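PDB 2NSF: hypothetical protein Cgl3021 from Corynebacterium glutamicum, which catalyses the mycothiol-dependent isomerisation of maleylpyruvate to fumarylpyruvate and binds a zinc ion. Local coordinates for residues T22-L27 with L33-L38; C81-W86 with S155-M160; R187-E192 with G234-A239. All blocks are in the same frame, centred on the assembly; numbering follows the deposited sequence.

Interaction 1: T22-L27 with L33-L38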
ATOM      1  N   THR A  22     -14.795   1.838 -12.060  1.00 46.85           N
ATOM      2  CA  THR A  22     -13.819   2.817 -11.934  1.00 43.55           C
ATOM      3  C   THR A  22     -12.692   2.538 -10.936  1.00 38.98           C
ATOM      4  O   THR A  22     -12.768   1.662 -10.063  1.00 37.65           O
ATOM      5  CB  THR A  22     -14.613   4.186 -11.788  1.00 45.27           C
ATOM      6  OG1 THR A  22     -13.882   5.134 -11.048  1.00 47.70           O
ATOM      7  CG2 THR A  22     -16.027   3.929 -11.190  1.00 46.28           C
ATOM      8  N   THR A  23     -11.588   3.227 -11.190  1.00 35.05           N
ATOM      9  CA  THR A  23     -10.405   3.082 -10.380  1.00 32.00           C
ATOM     10  C   THR A  23     -10.345   4.224  -9.401  1.00 28.61           C
ATOM     11  O   THR A  23     -11.045   5.228  -9.534  1.00 25.01           O
ATOM     12  CB  THR A  23      -9.119   3.132 -11.225  1.00 32.56           C
ATOM     13  OG1 THR A  23      -8.890   4.477 -11.663  1.00 33.24           O
ATOM     14  CG2 THR A  23      -9.234   2.222 -12.434  1.00 34.31           C
ATOM     15  N   PHE A  24      -9.481   4.050  -8.418  1.00 25.87           N
ATOM     16  CA  PHE A  24      -9.271   5.040  -7.387  1.00 24.57           C
ATOM     17  C   PHE A  24      -8.946   6.386  -8.025  1.00 24.87           C
ATOM     18  O   PHE A  24      -9.425   7.434  -7.590  1.00 24.39           O
ATOM     19  CB  PHE A  24      -8.099   4.592  -6.517  1.00 23.40           C
ATOM     20  CG  PHE A  24      -7.855   5.462  -5.330  1.00 21.58           C
ATOM     21  CD1 PHE A  24      -8.488   5.203  -4.123  1.00 21.78           C
ATOM     22  CD2 PHE A  24      -6.992   6.549  -5.418  1.00 22.37           C
ATOM     23  CE1 PHE A  24      -8.258   6.014  -3.008  1.00 22.67           C
ATOM     24  CE2 PHE A  24      -6.756   7.366  -4.315  1.00 21.72           C
ATOM     25  CZ  PHE A  24      -7.391   7.099  -3.109  1.00 21.34           C
ATOM     26  N   HIS A  25      -8.131   6.345  -9.072  1.00 24.66           N
ATOM     27  CA  HIS A  25      -7.692   7.554  -9.757  1.00 28.20           C
ATOM     28  C   HIS A  25      -8.792   8.396 -10.404  1.00 30.28           C
ATOM     29  O   HIS A  25      -8.657   9.618 -10.499  1.00 32.62           O
ATOM     30  CB  HIS A  25      -6.629   7.187 -10.794  1.00 28.11           C
ATOM     31  CG  HIS A  25      -5.523   6.339 -10.243  1.00 27.74           C
ATOM     32  ND1 HIS A  25      -4.743   6.733  -9.176  1.00 28.34           N
ATOM     33  CD2 HIS A  25      -5.079   5.110 -10.598  1.00 28.17           C
ATOM     34  CE1 HIS A  25      -3.869   5.783  -8.896  1.00 28.72           C
ATOM     35  NE2 HIS A  25      -4.052   4.786  -9.744  1.00 28.96           N
ATOM     36  N   ASP A  26      -9.877   7.755 -10.836  1.00 32.07           N
ATOM     37  CA  ASP A  26     -10.988   8.463 -11.478  1.00 33.64           C
ATOM     38  C   ASP A  26     -11.909   9.126 -10.459  1.00 32.50           C
ATOM     39  O   ASP A  26     -12.762   9.940 -10.820  1.00 32.00           O
ATOM     40  CB  ASP A  26     -11.835   7.504 -12.321  1.00 36.92           C
ATOM     41  CG  ASP A  26     -11.018   6.711 -13.316  1.00 40.35           C
ATOM     42  OD1 ASP A  26     -10.262   7.326 -14.103  1.00 40.73           O
ATOM     43  OD2 ASP A  26     -11.144   5.466 -13.315  1.00 42.77           O
ATOM     44  N   LEU A  27     -11.751   8.768  -9.192  1.00 30.12           N
ATOM     45  CA  LEU A  27     -12.592   9.324  -8.142  1.00 28.86           C
ATOM     46  C   LEU A  27     -12.281  10.787  -7.861  1.00 29.55           C
ATOM     47  O   LEU A  27     -11.155  11.246  -8.069  1.00 27.88           O
ATOM     48  CB  LEU A  27     -12.415   8.530  -6.845  1.00 29.49           C
ATOM     49  CG  LEU A  27     -12.754   7.041  -6.868  1.00 30.20           C
ATOM     50  CD1 LEU A  27     -12.404   6.419  -5.522  1.00 30.49           C
ATOM     51  CD2 LEU A  27     -14.230   6.859  -7.178  1.00 30.46           C
ATOM     52  N   LEU A  33      -9.648  11.291  -0.579  1.00 21.96           N
ATOM     53  CA  LEU A  33      -9.190  11.693   0.748  1.00 23.23           C
ATOM     54  C   LEU A  33      -9.959  10.895   1.799  1.00 22.59           C
ATOM     55  O   LEU A  33      -9.390  10.446   2.795  1.00 22.07           O
ATOM     56  CB  LEU A  33      -9.413  13.194   0.962  1.00 24.54           C
ATOM     57  CG  LEU A  33      -9.025  13.743   2.341  1.00 27.08           C
ATOM     58  CD1 LEU A  33      -7.557  13.454   2.625  1.00 27.75           C
ATOM     59  CD2 LEU A  33      -9.292  15.242   2.390  1.00 27.05           C
ATOM     60  N   THR A  34     -11.257  10.712   1.576  1.00 22.74           N
ATOM     61  CA  THR A  34     -12.074   9.954   2.509  1.00 22.52           C
ATOM     62  C   THR A  34     -11.580   8.513   2.612  1.00 21.57           C
ATOM     63  O   THR A  34     -11.488   7.954   3.706  1.00 21.59           O
ATOM     64  CB  THR A  34     -13.555   9.966   2.080  1.00 23.62           C
ATOM     65  OG1 THR A  34     -14.043  11.310   2.147  1.00 26.22           O
ATOM     66  CG2 THR A  34     -14.401   9.081   3.003  1.00 24.11           C
ATOM     67  N   LEU A  35     -11.255   7.913   1.473  1.00 19.82           N
ATOM     68  CA  LEU A  35     -10.767   6.543   1.461  1.00 19.12           C
ATOM     69  C   LEU A  35      -9.442   6.414   2.201  1.00 17.53           C
ATOM     70  O   LEU A  35      -9.205   5.420   2.880  1.00 18.99           O
ATOM     71  CB  LEU A  35     -10.617   6.034   0.022  1.00 19.74           C
ATOM     72  CG  LEU A  35     -11.913   5.532  -0.630  1.00 22.53           C
ATOM     73  CD1 LEU A  35     -11.669   5.274  -2.104  1.00 22.34           C
ATOM     74  CD2 LEU A  35     -12.389   4.263   0.068  1.00 21.85           C
ATOM     75  N   ALA A  36      -8.579   7.420   2.073  1.00 18.01           N
ATOM     76  CA  ALA A  36      -7.289   7.386   2.762  1.00 18.44           C
ATOM     77  C   ALA A  36      -7.514   7.520   4.261  1.00 17.96           C
ATOM     78  O   ALA A  36      -6.860   6.845   5.058  1.00 18.13           O
ATOM     79  CB  ALA A  36      -6.385   8.514   2.259  1.00 19.77           C
ATOM     80  N   ARG A  37      -8.436   8.399   4.642  1.00 18.48           N
ATOM     81  CA  ARG A  37      -8.753   8.608   6.049  1.00 19.90           C
ATOM     82  C   ARG A  37      -9.408   7.356   6.632  1.00 18.36           C
ATOM     83  O   ARG A  37      -9.097   6.949   7.746  1.00 17.10           O
ATOM     84  CB  ARG A  37      -9.676   9.817   6.214  1.00 21.50           C
ATOM     85  CG  ARG A  37      -8.975  11.143   5.964  1.00 23.73           C
ATOM     86  CD  ARG A  37      -9.952  12.300   5.941  1.00 26.25           C
ATOM     87  NE  ARG A  37      -9.256  13.584   5.943  1.00 26.32           N
ATOM     88  CZ  ARG A  37      -9.835  14.749   5.677  1.00 29.79           C
ATOM     89  NH1 ARG A  37     -11.129  14.801   5.378  1.00 29.31           N
ATOM     90  NH2 ARG A  37      -9.121  15.867   5.716  1.00 31.17           N
ATOM     91  N   LEU A  38     -10.316   6.748   5.872  1.00 18.38           N
ATOM     92  CA  LEU A  38     -10.987   5.533   6.333  1.00 18.57           C
ATOM     93  C   LEU A  38      -9.977   4.409   6.539  1.00 17.67           C
ATOM     94  O   LEU A  38     -10.046   3.666   7.522  1.00 15.90           O
ATOM     95  CB  LEU A  38     -12.045   5.091   5.316  1.00 20.12           C
ATOM     96  CG  LEU A  38     -13.359   5.877   5.339  1.00 21.69           C
ATOM     97  CD1 LEU A  38     -14.216   5.483   4.148  1.00 22.19           C
ATOM     98  CD2 LEU A  38     -14.095   5.604   6.649  1.00 21.05           C
TER
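L35 shows how a single leucine on a helix can fasten the stretch of chain that leads into that helix, since both F24 and L27 turn their side chains to it. Followed outward, L35 makes its first contact already at CB, which lies 3.8 Å from CE1 of the F24 ring. With chi1 at -82°, CG stands on the far side of CB from the carbonyl carbon, and the extended chi2 then carries CD1 into the angle between the two partners. There L35 CD1 approaches F24 CE1 to 3.6 Å and meets L27 CD1 at 3.7 Å. F24 and L35 run past one another in opposite senses, whereas L27 meets the same methyl with its branch at roughly a right angle.

The interface is purely apolar. The short 3-10 turn 24-26, from which F24 projects, is held by its own backbone bonds, and T23 N also donates to D26 OD2 over 3.1 Å at 165°, reaching the anti side of the carboxylate, 23° out of its plane. The phenylalanine is buried, L27 and L35 only in part.

V184 of helix 183-199 packs on both leucines, S162 of helix 156-171 lies against F24, and A36, next to L35, rests on W132 of helix 114-133. The N-terminal segment packs where helix 29-49 meets helices 156-171 and 183-199.

Interaction 2: C81-W86 with S155-M160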
ATOM      1  N   CYS A  81       4.431  13.562   3.298  1.00 20.26           N
ATOM      2  CA  CYS A  81       4.348  14.969   3.672  1.00 20.27           C
ATOM      3  C   CYS A  81       5.367  15.736   2.840  1.00 20.42           C
ATOM      4  O   CYS A  81       5.104  16.850   2.401  1.00 21.36           O
ATOM      5  CB  CYS A  81       4.672  15.167   5.149  1.00 19.17           C
ATOM      6  SG  CYS A  81       3.310  14.812   6.261  1.00 22.56           S
ATOM      7  N   ASN A  82       6.534  15.133   2.631  1.00 21.17           N
ATOM      8  CA  ASN A  82       7.576  15.780   1.841  1.00 21.74           C
ATOM      9  C   ASN A  82       7.074  16.087   0.439  1.00 22.59           C
ATOM     10  O   ASN A  82       7.286  17.189  -0.077  1.00 21.75           O
ATOM     11  CB  ASN A  82       8.829  14.904   1.761  1.00 21.30           C
ATOM     12  CG  ASN A  82       9.583  14.848   3.073  1.00 22.86           C
ATOM     13  OD1 ASN A  82       9.473  15.756   3.904  1.00 23.46           O
ATOM     14  ND2 ASN A  82      10.367  13.794   3.263  1.00 22.43           N
ATOM     15  N   LEU A  83       6.400  15.121  -0.178  1.00 21.75           N
ATOM     16  CA  LEU A  83       5.875  15.324  -1.523  1.00 21.50           C
ATOM     17  C   LEU A  83       4.829  16.429  -1.538  1.00 21.95           C
ATOM     18  O   LEU A  83       4.753  17.204  -2.493  1.00 21.51           O
ATOM     19  CB  LEU A  83       5.274  14.026  -2.074  1.00 20.85           C
ATOM     20  CG  LEU A  83       6.240  12.850  -2.263  1.00 20.28           C
ATOM     21  CD1 LEU A  83       5.503  11.695  -2.938  1.00 20.29           C
ATOM     22  CD2 LEU A  83       7.433  13.278  -3.112  1.00 21.32           C
ATOM     23  N   MET A  84       4.017  16.516  -0.488  1.00 21.39           N
ATOM     24  CA  MET A  84       3.005  17.559  -0.436  1.00 22.87           C
ATOM     25  C   MET A  84       3.654  18.929  -0.244  1.00 24.49           C
ATOM     26  O   MET A  84       3.145  19.933  -0.744  1.00 24.55           O
ATOM     27  CB  MET A  84       1.990  17.290   0.679  1.00 23.30           C
ATOM     28  CG  MET A  84       1.131  16.045   0.456  1.00 22.31           C
ATOM     29  SD  MET A  84       0.535  15.865  -1.250  1.00 23.29           S
ATOM     30  CE  MET A  84      -0.353  17.389  -1.491  1.00 21.76           C
ATOM     31  N   HIS A  85       4.774  18.974   0.474  1.00 25.25           N
ATOM     32  CA  HIS A  85       5.478  20.240   0.684  1.00 26.49           C
ATOM     33  C   HIS A  85       6.079  20.671  -0.649  1.00 25.56           C
ATOM     34  O   HIS A  85       6.033  21.841  -1.023  1.00 26.14           O
ATOM     35  CB  HIS A  85       6.582  20.081   1.733  1.00 28.49           C
ATOM     36  CG  HIS A  85       7.404  21.317   1.930  1.00 32.36           C
ATOM     37  ND1 HIS A  85       8.567  21.561   1.231  1.00 34.76           N
ATOM     38  CD2 HIS A  85       7.212  22.399   2.722  1.00 33.77           C
ATOM     39  CE1 HIS A  85       9.055  22.736   1.584  1.00 34.15           C
ATOM     40  NE2 HIS A  85       8.250  23.268   2.486  1.00 34.66           N
ATOM     41  N   TRP A  86       6.643  19.703  -1.361  1.00 23.98           N
ATOM     42  CA  TRP A  86       7.235  19.931  -2.674  1.00 25.34           C
ATOM     43  C   TRP A  86       6.140  20.501  -3.577  1.00 25.69           C
ATOM     44  O   TRP A  86       6.346  21.484  -4.293  1.00 26.26           O
ATOM     45  CB  TRP A  86       7.741  18.587  -3.214  1.00 24.10           C
ATOM     46  CG  TRP A  86       8.310  18.570  -4.614  1.00 24.92           C
ATOM     47  CD1 TRP A  86       8.288  19.579  -5.541  1.00 25.24           C
ATOM     48  CD2 TRP A  86       8.950  17.459  -5.250  1.00 23.46           C
ATOM     49  NE1 TRP A  86       8.876  19.158  -6.713  1.00 24.29           N
ATOM     50  CE2 TRP A  86       9.290  17.860  -6.560  1.00 24.25           C
ATOM     51  CE3 TRP A  86       9.271  16.156  -4.838  1.00 21.65           C
ATOM     52  CZ2 TRP A  86       9.934  17.007  -7.463  1.00 25.06           C
ATOM     53  CZ3 TRP A  86       9.910  15.309  -5.732  1.00 23.82           C
ATOM     54  CH2 TRP A  86      10.235  15.740  -7.031  1.00 24.55           C
ATOM     55  N   SER A 155      -1.456  14.554  -5.997  1.00 21.79           N
ATOM     56  CA  SER A 155      -2.661  13.857  -5.564  1.00 22.08           C
ATOM     57  C   SER A 155      -2.428  12.358  -5.425  1.00 20.14           C
ATOM     58  O   SER A 155      -3.185  11.667  -4.746  1.00 19.27           O
ATOM     59  CB  SER A 155      -3.797  14.109  -6.558  1.00 21.75           C
ATOM     60  OG  SER A 155      -3.374  13.817  -7.873  1.00 23.02           O
ATOM     61  N   GLU A 156      -1.383  11.859  -6.078  1.00 19.48           N
ATOM     62  CA  GLU A 156      -1.048  10.439  -6.022  1.00 19.67           C
ATOM     63  C   GLU A 156      -0.789   9.994  -4.580  1.00 19.38           C
ATOM     64  O   GLU A 156      -0.912   8.812  -4.267  1.00 19.28           O
ATOM     65  CB  GLU A 156       0.195  10.155  -6.869  1.00 19.00           C
ATOM     66  CG  GLU A 156       0.454   8.680  -7.172  1.00 20.27           C
ATOM     67  CD  GLU A 156      -0.343   8.178  -8.369  1.00 23.37           C
ATOM     68  OE1 GLU A 156      -1.005   9.007  -9.030  1.00 23.86           O
ATOM     69  OE2 GLU A 156      -0.298   6.960  -8.653  1.00 22.57           O
ATOM     70  N   THR A 157      -0.430  10.935  -3.708  1.00 19.79           N
ATOM     71  CA  THR A 157      -0.155  10.585  -2.313  1.00 19.28           C
ATOM     72  C   THR A 157      -1.395  10.026  -1.627  1.00 18.41           C
ATOM     73  O   THR A 157      -1.286   9.263  -0.672  1.00 17.92           O
ATOM     74  CB  THR A 157       0.350  11.795  -1.494  1.00 18.87           C
ATOM     75  OG1 THR A 157      -0.656  12.816  -1.465  1.00 20.63           O
ATOM     76  CG2 THR A 157       1.635  12.353  -2.098  1.00 19.59           C
ATOM     77  N   LEU A 158      -2.574  10.410  -2.106  1.00 18.19           N
ATOM     78  CA  LEU A 158      -3.809   9.903  -1.520  1.00 16.96           C
ATOM     79  C   LEU A 158      -3.903   8.406  -1.815  1.00 17.30           C
ATOM     80  O   LEU A 158      -4.302   7.615  -0.960  1.00 16.66           O
ATOM     81  CB  LEU A 158      -5.017  10.639  -2.107  1.00 19.08           C
ATOM     82  CG  LEU A 158      -5.084  12.145  -1.820  1.00 20.56           C
ATOM     83  CD1 LEU A 158      -6.181  12.768  -2.663  1.00 21.86           C
ATOM     84  CD2 LEU A 158      -5.334  12.391  -0.333  1.00 21.37           C
ATOM     85  N   TRP A 159      -3.521   8.025  -3.029  1.00 18.26           N
ATOM     86  CA  TRP A 159      -3.542   6.622  -3.435  1.00 16.90           C
ATOM     87  C   TRP A 159      -2.407   5.871  -2.747  1.00 18.02           C
ATOM     88  O   TRP A 159      -2.592   4.775  -2.213  1.00 17.13           O
ATOM     89  CB  TRP A 159      -3.378   6.511  -4.955  1.00 16.62           C
ATOM     90  CG  TRP A 159      -2.997   5.127  -5.430  1.00 16.50           C
ATOM     91  CD1 TRP A 159      -1.870   4.782  -6.119  1.00 16.70           C
ATOM     92  CD2 TRP A 159      -3.736   3.911  -5.240  1.00 17.07           C
ATOM     93  NE1 TRP A 159      -1.859   3.431  -6.372  1.00 18.44           N
ATOM     94  CE2 TRP A 159      -2.993   2.871  -5.843  1.00 17.58           C
ATOM     95  CE3 TRP A 159      -4.956   3.598  -4.620  1.00 16.90           C
ATOM     96  CZ2 TRP A 159      -3.425   1.538  -5.847  1.00 18.27           C
ATOM     97  CZ3 TRP A 159      -5.387   2.265  -4.624  1.00 16.09           C
ATOM     98  CH2 TRP A 159      -4.622   1.257  -5.234  1.00 17.74           C
ATOM     99  N   MET A 160      -1.224   6.468  -2.761  1.00 17.75           N
ATOM    100  CA  MET A 160      -0.065   5.835  -2.146  1.00 18.23           C
ATOM    101  C   MET A 160      -0.304   5.545  -0.671  1.00 16.98           C
ATOM    102  O   MET A 160       0.016   4.459  -0.187  1.00 18.02           O
ATOM    103  CB  MET A 160       1.162   6.730  -2.320  1.00 18.34           C
ATOM    104  CG  MET A 160       1.584   6.889  -3.770  1.00 19.34           C
ATOM    105  SD  MET A 160       2.670   8.302  -4.015  1.00 22.45           S
ATOM    106  CE  MET A 160       4.216   7.627  -3.477  1.00 20.88           C
TER
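L83 and T157 face each other across two almost perfectly antiparallel helices, the segment axes making 174° at a closest approach of 10.6 Å and the two CA atoms standing 7.7 Å apart. Such a spacing is bridged by side chains alone, and T157 is the residue that both L83 and M84 touch. Its methyl, CG2, lies 4.0 Å from L83 CB and the same from L83 CD1, and the two side chains slide past each other in opposite directions. L83 CD1 continues to the end of M160, where CE is 4.3 Å away, a loose apolar contact.

M84 approaches from another direction. Its chain, folded at both chi2 and chi3, swings the sulfur over to T157, with SD 3.3 Å from OG1 and 3.8 Å from CG2. The threonine's chi1 of 62° seats OG1 between its own backbone N and carbonyl carbon, while CG2 lies beside the backbone N. The hydroxyl's bonds go to other parts: it donates to A154 O, just before its own helix, and accepts from W132 NE1 of helix 114-133, on which M84 also packs.

These helices, 66-89 and 156-171, are members of the helical bundle of the N-terminal domain, and between them they supply the zinc ligands H72, E164 and H168; the side chain of M160 lies about 10 Å from the metal. With its proton committed to A154 O, the T157 hydroxyl can meet M84 SD only as a close packing contact, and two bonds allow this polar atom to be buried against the methionine sulfur.

Interaction 3: R187-E192 with G234-A239. With SO4 (sulfate ion), chain D.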
ATOM      1  N   ARG A 187      -9.652  -3.217  -6.790  1.00 16.41           N
ATOM      2  CA  ARG A 187      -9.604  -3.231  -8.250  1.00 19.56           C
ATOM      3  C   ARG A 187      -8.392  -2.461  -8.755  1.00 19.58           C
ATOM      4  O   ARG A 187      -7.726  -2.885  -9.702  1.00 18.41           O
ATOM      5  CB  ARG A 187     -10.871  -2.622  -8.859  1.00 21.77           C
ATOM      6  CG  ARG A 187     -12.124  -3.472  -8.708  1.00 27.80           C
ATOM      7  CD  ARG A 187     -13.225  -2.974  -9.644  1.00 29.84           C
ATOM      8  NE  ARG A 187     -13.498  -1.551  -9.460  1.00 30.82           N
ATOM      9  CZ  ARG A 187     -14.463  -1.059  -8.690  1.00 31.62           C
ATOM     10  NH1 ARG A 187     -15.271  -1.874  -8.025  1.00 32.96           N
ATOM     11  NH2 ARG A 187     -14.615   0.252  -8.574  1.00 31.33           N
ATOM     12  N   THR A 188      -8.112  -1.327  -8.123  1.00 17.34           N
ATOM     13  CA  THR A 188      -6.972  -0.514  -8.530  1.00 18.07           C
ATOM     14  C   THR A 188      -5.662  -1.242  -8.228  1.00 17.19           C
ATOM     15  O   THR A 188      -4.707  -1.157  -9.003  1.00 17.16           O
ATOM     16  CB  THR A 188      -6.997   0.862  -7.832  1.00 19.52           C
ATOM     17  OG1 THR A 188      -8.257   1.500  -8.096  1.00 21.31           O
ATOM     18  CG2 THR A 188      -5.878   1.756  -8.373  1.00 18.67           C
ATOM     19  N   LEU A 189      -5.617  -1.966  -7.112  1.00 16.58           N
ATOM     20  CA  LEU A 189      -4.421  -2.725  -6.750  1.00 17.49           C
ATOM     21  C   LEU A 189      -4.178  -3.880  -7.721  1.00 18.19           C
ATOM     22  O   LEU A 189      -3.040  -4.140  -8.121  1.00 17.73           O
ATOM     23  CB  LEU A 189      -4.544  -3.298  -5.331  1.00 17.35           C
ATOM     24  CG  LEU A 189      -4.337  -2.363  -4.142  1.00 18.74           C
ATOM     25  CD1 LEU A 189      -4.657  -3.113  -2.841  1.00 17.12           C
ATOM     26  CD2 LEU A 189      -2.894  -1.862  -4.135  1.00 19.57           C
ATOM     27  N   ALA A 190      -5.240  -4.583  -8.096  1.00 17.17           N
ATOM     28  CA  ALA A 190      -5.090  -5.703  -9.020  1.00 18.07           C
ATOM     29  C   ALA A 190      -4.486  -5.216 -10.332  1.00 17.00           C
ATOM     30  O   ALA A 190      -3.586  -5.851 -10.892  1.00 18.20           O
ATOM     31  CB  ALA A 190      -6.439  -6.357  -9.275  1.00 16.41           C
ATOM     32  N   ALA A 191      -4.992  -4.091 -10.825  1.00 16.77           N
ATOM     33  CA  ALA A 191      -4.504  -3.510 -12.069  1.00 15.98           C
ATOM     34  C   ALA A 191      -3.075  -3.004 -11.918  1.00 17.56           C
ATOM     35  O   ALA A 191      -2.216  -3.286 -12.751  1.00 17.93           O
ATOM     36  CB  ALA A 191      -5.413  -2.366 -12.505  1.00 16.89           C
ATOM     37  N   GLU A 192      -2.816  -2.253 -10.853  1.00 18.37           N
ATOM     38  CA  GLU A 192      -1.481  -1.696 -10.649  1.00 18.52           C
ATOM     39  C   GLU A 192      -0.396  -2.752 -10.497  1.00 18.07           C
ATOM     40  O   GLU A 192       0.669  -2.652 -11.107  1.00 18.83           O
ATOM     41  CB  GLU A 192      -1.456  -0.789  -9.420  1.00 19.21           C
ATOM     42  CG  GLU A 192      -0.149  -0.026  -9.286  1.00 21.22           C
ATOM     43  CD  GLU A 192      -0.143   0.918  -8.108  1.00 21.62           C
ATOM     44  OE1 GLU A 192       0.106   0.454  -6.977  1.00 23.52           O
ATOM     45  OE2 GLU A 192      -0.399   2.122  -8.320  1.00 24.64           O
ATOM     46  N   GLY A 234      -9.314 -12.223  -2.927  1.00 17.62           N
ATOM     47  CA  GLY A 234      -8.431 -13.369  -3.037  1.00 19.28           C
ATOM     48  C   GLY A 234      -7.262 -13.171  -3.989  1.00 19.76           C
ATOM     49  O   GLY A 234      -6.124 -13.517  -3.655  1.00 18.68           O
ATOM     50  N   ILE A 235      -7.513 -12.617  -5.172  1.00 19.43           N
ATOM     51  CA  ILE A 235      -6.412 -12.436  -6.109  1.00 18.97           C
ATOM     52  C   ILE A 235      -5.493 -11.302  -5.697  1.00 17.83           C
ATOM     53  O   ILE A 235      -4.309 -11.341  -5.996  1.00 18.08           O
ATOM     54  CB  ILE A 235      -6.892 -12.225  -7.577  1.00 19.77           C
ATOM     55  CG1 ILE A 235      -7.732 -10.957  -7.713  1.00 20.68           C
ATOM     56  CG2 ILE A 235      -7.675 -13.454  -8.033  1.00 21.34           C
ATOM     57  CD1 ILE A 235      -8.034 -10.585  -9.162  1.00 21.06           C
ATOM     58  N   VAL A 236      -6.023 -10.301  -5.000  1.00 17.88           N
ATOM     59  CA  VAL A 236      -5.175  -9.205  -4.554  1.00 16.76           C
ATOM     60  C   VAL A 236      -4.270  -9.682  -3.414  1.00 17.64           C
ATOM     61  O   VAL A 236      -3.094  -9.331  -3.380  1.00 16.38           O
ATOM     62  CB  VAL A 236      -6.003  -7.978  -4.122  1.00 15.82           C
ATOM     63  CG1 VAL A 236      -5.083  -6.902  -3.523  1.00 15.72           C
ATOM     64  CG2 VAL A 236      -6.730  -7.405  -5.336  1.00 14.65           C
ATOM     65  N   ARG A 237      -4.794 -10.484  -2.488  1.00 17.67           N
ATOM     66  CA  ARG A 237      -3.942 -10.994  -1.406  1.00 18.85           C
ATOM     67  C   ARG A 237      -2.813 -11.787  -2.056  1.00 18.64           C
ATOM     68  O   ARG A 237      -1.648 -11.679  -1.665  1.00 18.71           O
ATOM     69  CB  ARG A 237      -4.720 -11.920  -0.458  1.00 19.73           C
ATOM     70  CG  ARG A 237      -3.821 -12.686   0.527  1.00 20.46           C
ATOM     71  CD  ARG A 237      -4.596 -13.694   1.381  1.00 21.48           C
ATOM     72  NE  ARG A 237      -5.226 -13.085   2.555  1.00 25.16           N
ATOM     73  CZ  ARG A 237      -4.572 -12.710   3.654  1.00 25.74           C
ATOM     74  NH1 ARG A 237      -5.235 -12.167   4.666  1.00 24.10           N
ATOM     75  NH2 ARG A 237      -3.259 -12.881   3.746  1.00 26.75           N
ATOM     76  N   TYR A 238      -3.175 -12.585  -3.057  1.00 17.63           N
ATOM     77  CA  TYR A 238      -2.209 -13.405  -3.781  1.00 18.42           C
ATOM     78  C   TYR A 238      -1.172 -12.561  -4.520  1.00 18.02           C
ATOM     79  O   TYR A 238       0.032 -12.775  -4.371  1.00 19.66           O
ATOM     80  CB  TYR A 238      -2.940 -14.308  -4.789  1.00 18.23           C
ATOM     81  CG  TYR A 238      -2.015 -14.993  -5.772  1.00 19.35           C
ATOM     82  CD1 TYR A 238      -1.194 -16.051  -5.376  1.00 19.07           C
ATOM     83  CD2 TYR A 238      -1.935 -14.561  -7.096  1.00 20.25           C
ATOM     84  CE1 TYR A 238      -0.316 -16.663  -6.277  1.00 19.80           C
ATOM     85  CE2 TYR A 238      -1.061 -15.163  -8.005  1.00 21.18           C
ATOM     86  CZ  TYR A 238      -0.256 -16.210  -7.586  1.00 21.67           C
ATOM     87  OH  TYR A 238       0.610 -16.804  -8.475  1.00 21.42           O
ATOM     88  N   ALA A 239      -1.640 -11.601  -5.313  1.00 17.33           N
ATOM     89  CA  ALA A 239      -0.738 -10.747  -6.085  1.00 16.88           C
ATOM     90  C   ALA A 239       0.175  -9.931  -5.181  1.00 18.20           C
ATOM     91  O   ALA A 239       1.316  -9.627  -5.541  1.00 18.34           O
ATOM     92  CB  ALA A 239      -1.545  -9.817  -6.990  1.00 18.15           C
TER
HETATM   93  S   SO4 D 403      -9.113 -12.577   3.130  1.00 43.99           S
HETATM   94  O1  SO4 D 403      -9.106 -13.098   4.515  1.00 45.16           O
HETATM   95  O2  SO4 D 403      -9.686 -11.223   2.993  1.00 42.88           O
HETATM   96  O3  SO4 D 403      -7.844 -12.773   2.403  1.00 44.51           O
HETATM   97  O4  SO4 D 403     -10.051 -13.436   2.432  1.00 49.49           O
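In the C-terminal domain a short helix, 232-239, is packed between the longer helix 183-199 and a mixed beta-sheet, and V236 meets the long helix at L189 and A190. The helices come near here, with the CA atoms of A190 and V236 only 5.7 Å apart, a close spacing consistent with the small side chain of A190. The two valine methyls divide the work. CG1, which a chi1 of 174° places anti to the backbone N, turns to the leucine: it lies 3.9 Å from L189 CD1 and 4.1 Å from L189 CB, the two side chains meeting at about a right angle. CG2 rests against A190 CB at 4.1 Å. All three residues are buried, and the contact consists entirely of van der Waals packing.

The fold places the short helix between two apolar surfaces. It connects strand 226-230 to strand 247-249, neighbours that run antiparallel in the sheet; I235, Y238 and A239 lean on strand 206-210 through L208, while A239 also reaches I193 and W197, further along helix 183-199.

R237 takes another direction, bending at chi3 so that its guanidinium edge meets a sulfate, probably from the crystallisation liquor. R237 NE gives an almost straight bond to the sulfate O3, 2.6 Å long with an N-H...O angle of 176°, and the sulfur lies in the guanidinium plane. G179 N also binds this ion, and R237 NH2 is held by R242 O, which probably helps to fix the rotation of the group. L189, meanwhile, touches I167 on helix 156-171, and its side chain lies about 11 Å from the zinc.

How the interactions relate
From the N terminus the three contacts follow in series, none nested or crossing. Interaction 1 closes a short local loop, folding the N-terminal segment back on helix 29-49; interaction 2 spans 68 residues to pair helix 66-89 with helix 156-171; interaction 3 closes a loop of 41 residues that holds three strands of the C-terminal sheet. Links between them run mostly through neighbouring residues, though F24 belongs to interaction 1 itself. W159, on the helix of interaction 2, packs on F24 and H25 of interaction 1, while its NE1 probably bonds E192 OE2 of interaction 3. T22 O and F24 N similarly reach R187 and T188. The N-terminal segment and helix 156-171 thereby join the helical domain to helix 183-199.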